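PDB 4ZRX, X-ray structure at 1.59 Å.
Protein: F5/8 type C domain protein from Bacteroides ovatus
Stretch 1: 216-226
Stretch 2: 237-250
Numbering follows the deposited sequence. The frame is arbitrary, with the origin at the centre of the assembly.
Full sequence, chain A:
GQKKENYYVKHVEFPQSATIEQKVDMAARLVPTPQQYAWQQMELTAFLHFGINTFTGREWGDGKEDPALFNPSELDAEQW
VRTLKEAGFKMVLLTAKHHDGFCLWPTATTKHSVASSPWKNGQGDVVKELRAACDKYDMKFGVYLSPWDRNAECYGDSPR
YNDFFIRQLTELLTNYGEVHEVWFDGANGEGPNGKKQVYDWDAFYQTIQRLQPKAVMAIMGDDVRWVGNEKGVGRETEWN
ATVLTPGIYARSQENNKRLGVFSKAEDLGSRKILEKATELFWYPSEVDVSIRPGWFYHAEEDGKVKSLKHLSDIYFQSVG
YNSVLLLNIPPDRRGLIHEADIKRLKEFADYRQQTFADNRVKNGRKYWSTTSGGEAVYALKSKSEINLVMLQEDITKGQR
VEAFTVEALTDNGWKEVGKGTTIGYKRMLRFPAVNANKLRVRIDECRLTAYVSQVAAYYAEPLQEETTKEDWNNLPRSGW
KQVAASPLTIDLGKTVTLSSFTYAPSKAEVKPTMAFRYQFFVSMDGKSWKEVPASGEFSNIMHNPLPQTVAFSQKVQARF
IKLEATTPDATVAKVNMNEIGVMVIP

Stretch 1 216-226: VMAIMGDDVRW
Stretch 2, residues 237-250: TEWNATVLTPGIYA

Two stretches of one chain, 216-226 and 237-250, pack together and bury 535 Å² in total. Stretch 1 is strand at 216-219, a loop through 220-224, and strand again at 225-226. The loop is tied back on itself: Asp223 N donates to Met217 O at 3.2 Å, Ile219 N donates to Val224 O at 2.9 Å, and Met217 N donates to Asp223 OD2 at 2.9 Å. Ile219 has an unusual positive phi (82/-86). Stretch 2 is mostly loop, with a short strand at 241-242. It meets Arg225 first and reaches the 220-222 loop last.

Glu238 begins the contact. Its backbone is extended (-120/103), and its side chain is t at chi1 and p at chi2. CA-to-CB points sideways, but the carboxylate comes nearer and forms a salt bridge with Arg225. OE2 of Glu238 accepts from Arg225 NH2 at 2.9 Å and from Arg225 NH1 at 3.0 Å. This oxygen lies at the edge of the guanidinium, near its plane. Arg225 points toward stretch 2 with chi1 t, chi2 t, chi3 p and chi4 94°. Its long chain lets a buried charge meet its counter-charge.

Trp239 offers its backbone: its O lies 3.3 Å from Arg225 NH2, at an angle too poor for a hydrogen bond. Its indole leads away. Asn240, chi1 m, places OD1 2.8 Å from Arg225 NH2, also near the guanidinium plane. Ala241 points away and makes no contact.

Thr242 (-128/149, chi1 t) points toward Arg225, with CG2 4.2 Å from Arg225 NE. Its hydroxyl OG1 accepts from the backbone two residues on, Leu244 N, at 3.0 Å. Leu244, chi1 t and chi2 p, lays CD2 3.6 Å from Arg225 CD, so an apolar branch covers the aliphatic part of the arginine.

Pro246 (-48/134, C-gamma exo) opens a type I turn that ends at Tyr249. Tyr249 N donates to Pro246 O at 3.1 Å. The CA atoms of Pro246 and Asp222 are 5.2 Å apart. Asp222 sits by Pro246 and Met220 by Ile248, so here the two chains run in opposite senses. Pro246 CG packs 3.6 Å from Asp222 CB, and Pro246 CB lies 3.7 Å from Gly221 O.

Gly247 (-63/-20) has no side chain. Its C lies 3.7 Å from Met220 CE; an ideal CB would be tight against that methyl, at 3.2 Å. One water joins the stretches here, accepting from Gly247 N and donating to Ile219 O, both at 2.8 Å.

Ile248 (-74/-12, chi1 p, chi2 t) points toward stretch 1. Its CA is 5.6 Å from the CA of Met220, a selenomethionine with all three chi angles m. Ile248 CG2 lies 3.3 Å from Met220 C and 4.0 Å from Met220 CB. Ile248 CG2 also lies 4.2 Å from Met217 CE, the methyl of a second selenomethionine. Ile248 CD1 lies 3.9 Å from Asp222 N. This branched apolar residue has the largest covered area in stretch 2, 85 Å², and packs on Met220, Gly221 and Asp222.

Tyr249, chi1 m, closes the contact. Its OH donates to Asp222 OD2 at a short 2.5 Å, at the ring edge. Asp222 points toward stretch 2 with chi1 p. It is buried; the Tyr249 hydroxyl meets OD2, and OD1 is bonded elsewhere in the structure.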

# COMPACT_ATOMS: atom_id res chain seq x y z
N VAL A 216 -4.34 -1.18 -20.10
CA VAL A 216 -4.09 -2.48 -19.52
C VAL A 216 -5.34 -2.97 -18.73
O VAL A 216 -6.02 -2.16 -18.09
CB VAL A 216 -2.85 -2.51 -18.59
CG1 VAL A 216 -1.59 -2.39 -19.44
CG2 VAL A 216 -2.89 -1.43 -17.53
N MSE A 217 -5.59 -4.27 -18.81
CA MSE A 217 -6.67 -4.93 -18.06
C MSE A 217 -6.08 -5.53 -16.81
O MSE A 217 -5.21 -6.39 -16.86
CB MSE A 217 -7.34 -6.00 -18.93
CG MSE A 217 -8.58 -6.62 -18.30
SE MSE A 217 -9.34 -7.78 -19.62
CE MSE A 217 -10.46 -9.01 -18.66
N ALA A 218 -6.52 -5.01 -15.65
CA ALA A 218 -5.92 -5.32 -14.35
C ALA A 218 -6.77 -6.16 -13.42
O ALA A 218 -8.00 -6.05 -13.38
CB ALA A 218 -5.61 -4.01 -13.67
N ILE A 219 -6.06 -7.01 -12.66
CA ILE A 219 -6.55 -7.82 -11.53
C ILE A 219 -7.19 -9.06 -12.12
O ILE A 219 -6.50 -10.09 -12.26
CB ILE A 219 -7.43 -7.05 -10.54
CG1 ILE A 219 -6.85 -5.67 -10.23
CG2 ILE A 219 -7.72 -7.90 -9.32
CD1 ILE A 219 -5.42 -5.63 -9.62
N MSE A 220 -8.47 -9.00 -12.49
CA MSE A 220 -9.08 -10.07 -13.32
C MSE A 220 -8.78 -9.62 -14.73
O MSE A 220 -9.60 -9.03 -15.45
CB MSE A 220 -10.58 -10.24 -13.06
CG MSE A 220 -10.94 -10.68 -11.69
SE MSE A 220 -10.06 -12.33 -11.13
CE MSE A 220 -10.84 -13.47 -12.41
N GLY A 221 -7.52 -9.83 -15.08
CA GLY A 221 -6.92 -9.36 -16.33
C GLY A 221 -5.58 -10.08 -16.47
O GLY A 221 -5.08 -10.64 -15.51
N ASP A 222 -4.99 -10.08 -17.66
CA ASP A 222 -3.64 -10.65 -17.79
C ASP A 222 -2.57 -9.61 -18.01
O ASP A 222 -1.39 -9.98 -18.23
CB ASP A 222 -3.58 -11.71 -18.93
CG ASP A 222 -3.92 -11.17 -20.27
OD1 ASP A 222 -4.04 -9.95 -20.51
OD2 ASP A 222 -4.02 -12.10 -21.18
N ASP A 223 -2.91 -8.31 -17.87
CA ASP A 223 -1.88 -7.26 -17.99
C ASP A 223 -1.23 -6.90 -16.65
O ASP A 223 -0.03 -6.59 -16.65
CB ASP A 223 -2.41 -5.98 -18.65
CG ASP A 223 -2.70 -6.13 -20.12
OD1 ASP A 223 -1.80 -6.69 -20.80
OD2 ASP A 223 -3.77 -5.64 -20.54
N VAL A 224 -2.03 -6.85 -15.59
CA VAL A 224 -1.57 -6.34 -14.28
C VAL A 224 -2.11 -7.26 -13.19
O VAL A 224 -3.30 -7.57 -13.17
CB VAL A 224 -2.05 -4.92 -14.07
CG1 VAL A 224 -1.82 -4.38 -12.65
CG2 VAL A 224 -1.41 -3.92 -15.05
N ARG A 225 -1.21 -7.66 -12.28
CA ARG A 225 -1.47 -8.64 -11.25
C ARG A 225 -1.64 -7.92 -9.91
O ARG A 225 -0.79 -7.11 -9.52
CB ARG A 225 -0.30 -9.63 -11.19
CG ARG A 225 -0.19 -10.50 -9.97
CD ARG A 225 0.89 -11.51 -10.10
NE ARG A 225 2.19 -10.93 -10.30
CZ ARG A 225 3.09 -10.64 -9.37
NH1 ARG A 225 2.86 -10.82 -8.07
NH2 ARG A 225 4.24 -10.13 -9.75
N TRP A 226 -2.67 -8.30 -9.17
CA TRP A 226 -2.80 -7.84 -7.81
C TRP A 226 -1.65 -8.38 -6.95
O TRP A 226 -1.42 -9.57 -6.97
CB TRP A 226 -4.09 -8.39 -7.24
CG TRP A 226 -4.37 -7.94 -5.82
CD1 TRP A 226 -4.26 -6.70 -5.35
CD2 TRP A 226 -4.90 -8.74 -4.75
NE1 TRP A 226 -4.61 -6.65 -4.02
CE2 TRP A 226 -5.02 -7.90 -3.63
CE3 TRP A 226 -5.20 -10.10 -4.61
CZ2 TRP A 226 -5.49 -8.35 -2.40
CZ3 TRP A 226 -5.70 -10.56 -3.38
CH2 TRP A 226 -5.84 -9.67 -2.29
N THR A 237 11.43 -10.11 -3.07
CA THR A 237 11.75 -10.87 -4.26
C THR A 237 10.48 -10.88 -5.10
O THR A 237 9.52 -11.60 -4.76
CB THR A 237 12.10 -12.28 -3.91
OG1 THR A 237 13.21 -12.33 -3.04
CG2 THR A 237 12.39 -13.15 -5.16
N GLU A 238 10.45 -10.01 -6.13
CA GLU A 238 9.26 -9.82 -6.94
C GLU A 238 9.55 -10.17 -8.39
O GLU A 238 10.22 -9.37 -9.12
CB GLU A 238 8.72 -8.41 -6.80
CG GLU A 238 7.33 -8.21 -7.47
CD GLU A 238 6.18 -8.90 -6.76
OE1 GLU A 238 5.77 -8.49 -5.64
OE2 GLU A 238 5.64 -9.93 -7.27
N TRP A 239 9.09 -11.36 -8.79
CA TRP A 239 9.19 -11.88 -10.17
C TRP A 239 7.95 -11.45 -10.95
O TRP A 239 6.84 -11.91 -10.67
CB TRP A 239 9.29 -13.40 -10.17
CG TRP A 239 10.64 -13.86 -9.80
CD1 TRP A 239 11.02 -14.40 -8.63
CD2 TRP A 239 11.84 -13.72 -10.58
NE1 TRP A 239 12.35 -14.61 -8.62
CE2 TRP A 239 12.89 -14.21 -9.80
CE3 TRP A 239 12.11 -13.22 -11.85
CZ2 TRP A 239 14.20 -14.22 -10.22
CZ3 TRP A 239 13.44 -13.20 -12.27
CH2 TRP A 239 14.47 -13.73 -11.44
N ASN A 240 8.14 -10.55 -11.90
CA ASN A 240 7.06 -10.19 -12.81
C ASN A 240 6.99 -11.07 -14.02
O ASN A 240 6.01 -11.06 -14.76
CB ASN A 240 7.14 -8.71 -13.10
CG ASN A 240 6.73 -7.86 -11.90
OD1 ASN A 240 5.95 -8.33 -11.04
ND2 ASN A 240 7.24 -6.70 -11.82
N ALA A 241 8.06 -11.82 -14.26
CA ALA A 241 8.02 -12.99 -15.11
C ALA A 241 7.61 -14.13 -14.14
O ALA A 241 8.43 -14.61 -13.36
CB ALA A 241 9.41 -13.27 -15.74
N THR A 242 6.34 -14.49 -14.15
CA THR A 242 5.74 -15.27 -13.09
C THR A 242 5.02 -16.51 -13.60
O THR A 242 4.51 -16.56 -14.76
CB THR A 242 4.75 -14.40 -12.23
OG1 THR A 242 4.20 -15.22 -11.22
CG2 THR A 242 3.62 -13.76 -13.08
N VAL A 243 5.03 -17.54 -12.77
CA VAL A 243 4.27 -18.77 -13.04
C VAL A 243 2.77 -18.61 -12.72
O VAL A 243 1.96 -19.51 -13.03
CB VAL A 243 4.84 -19.94 -12.25
CG1 VAL A 243 6.27 -20.14 -12.57
CG2 VAL A 243 4.67 -19.76 -10.73
N LEU A 244 2.39 -17.54 -12.01
CA LEU A 244 0.99 -17.35 -11.64
C LEU A 244 0.14 -17.10 -12.88
O LEU A 244 0.39 -16.16 -13.60
CB LEU A 244 0.81 -16.22 -10.62
CG LEU A 244 -0.60 -16.07 -10.02
CD1 LEU A 244 -1.00 -17.18 -9.11
CD2 LEU A 244 -0.69 -14.67 -9.29
N THR A 245 -0.90 -17.91 -13.08
CA THR A 245 -1.71 -17.86 -14.26
C THR A 245 -2.79 -16.80 -13.99
O THR A 245 -3.54 -16.91 -13.00
CB THR A 245 -2.36 -19.21 -14.60
OG1 THR A 245 -1.36 -20.20 -14.79
CG2 THR A 245 -3.21 -19.07 -15.85
N PRO A 246 -2.92 -15.81 -14.87
CA PRO A 246 -4.03 -14.86 -14.76
C PRO A 246 -5.36 -15.53 -14.55
O PRO A 246 -5.69 -16.51 -15.25
CB PRO A 246 -3.98 -14.08 -16.08
CG PRO A 246 -2.54 -14.03 -16.35
CD PRO A 246 -2.00 -15.40 -15.94
N GLY A 247 -6.12 -15.01 -13.59
CA GLY A 247 -7.38 -15.62 -13.17
C GLY A 247 -8.45 -15.68 -14.25
O GLY A 247 -9.40 -16.47 -14.16
N ILE A 248 -8.31 -14.85 -15.28
CA ILE A 248 -9.28 -14.82 -16.35
C ILE A 248 -9.20 -16.02 -17.30
O ILE A 248 -10.08 -16.17 -18.14
CB ILE A 248 -9.20 -13.54 -17.17
CG1 ILE A 248 -7.78 -13.33 -17.75
CG2 ILE A 248 -9.69 -12.36 -16.32
CD1 ILE A 248 -7.79 -12.44 -18.90
N TYR A 249 -8.14 -16.81 -17.20
CA TYR A 249 -7.96 -17.93 -18.09
C TYR A 249 -8.65 -19.12 -17.46
O TYR A 249 -8.56 -19.34 -16.26
CB TYR A 249 -6.49 -18.27 -18.29
CG TYR A 249 -5.65 -17.19 -18.92
CD1 TYR A 249 -6.21 -16.12 -19.62
CD2 TYR A 249 -4.29 -17.27 -18.84
CE1 TYR A 249 -5.37 -15.14 -20.19
CE2 TYR A 249 -3.49 -16.33 -19.40
CZ TYR A 249 -4.01 -15.28 -20.07
OH TYR A 249 -3.15 -14.40 -20.65
N ALA A 250 -9.35 -19.91 -18.28
CA ALA A 250 -10.10 -21.04 -17.74
C ALA A 250 -9.18 -22.02 -17.00
O ALA A 250 -9.55 -22.59 -15.99
CB ALA A 250 -10.79 -21.78 -18.90
O HOH W 1 -6.27 -12.86 -11.73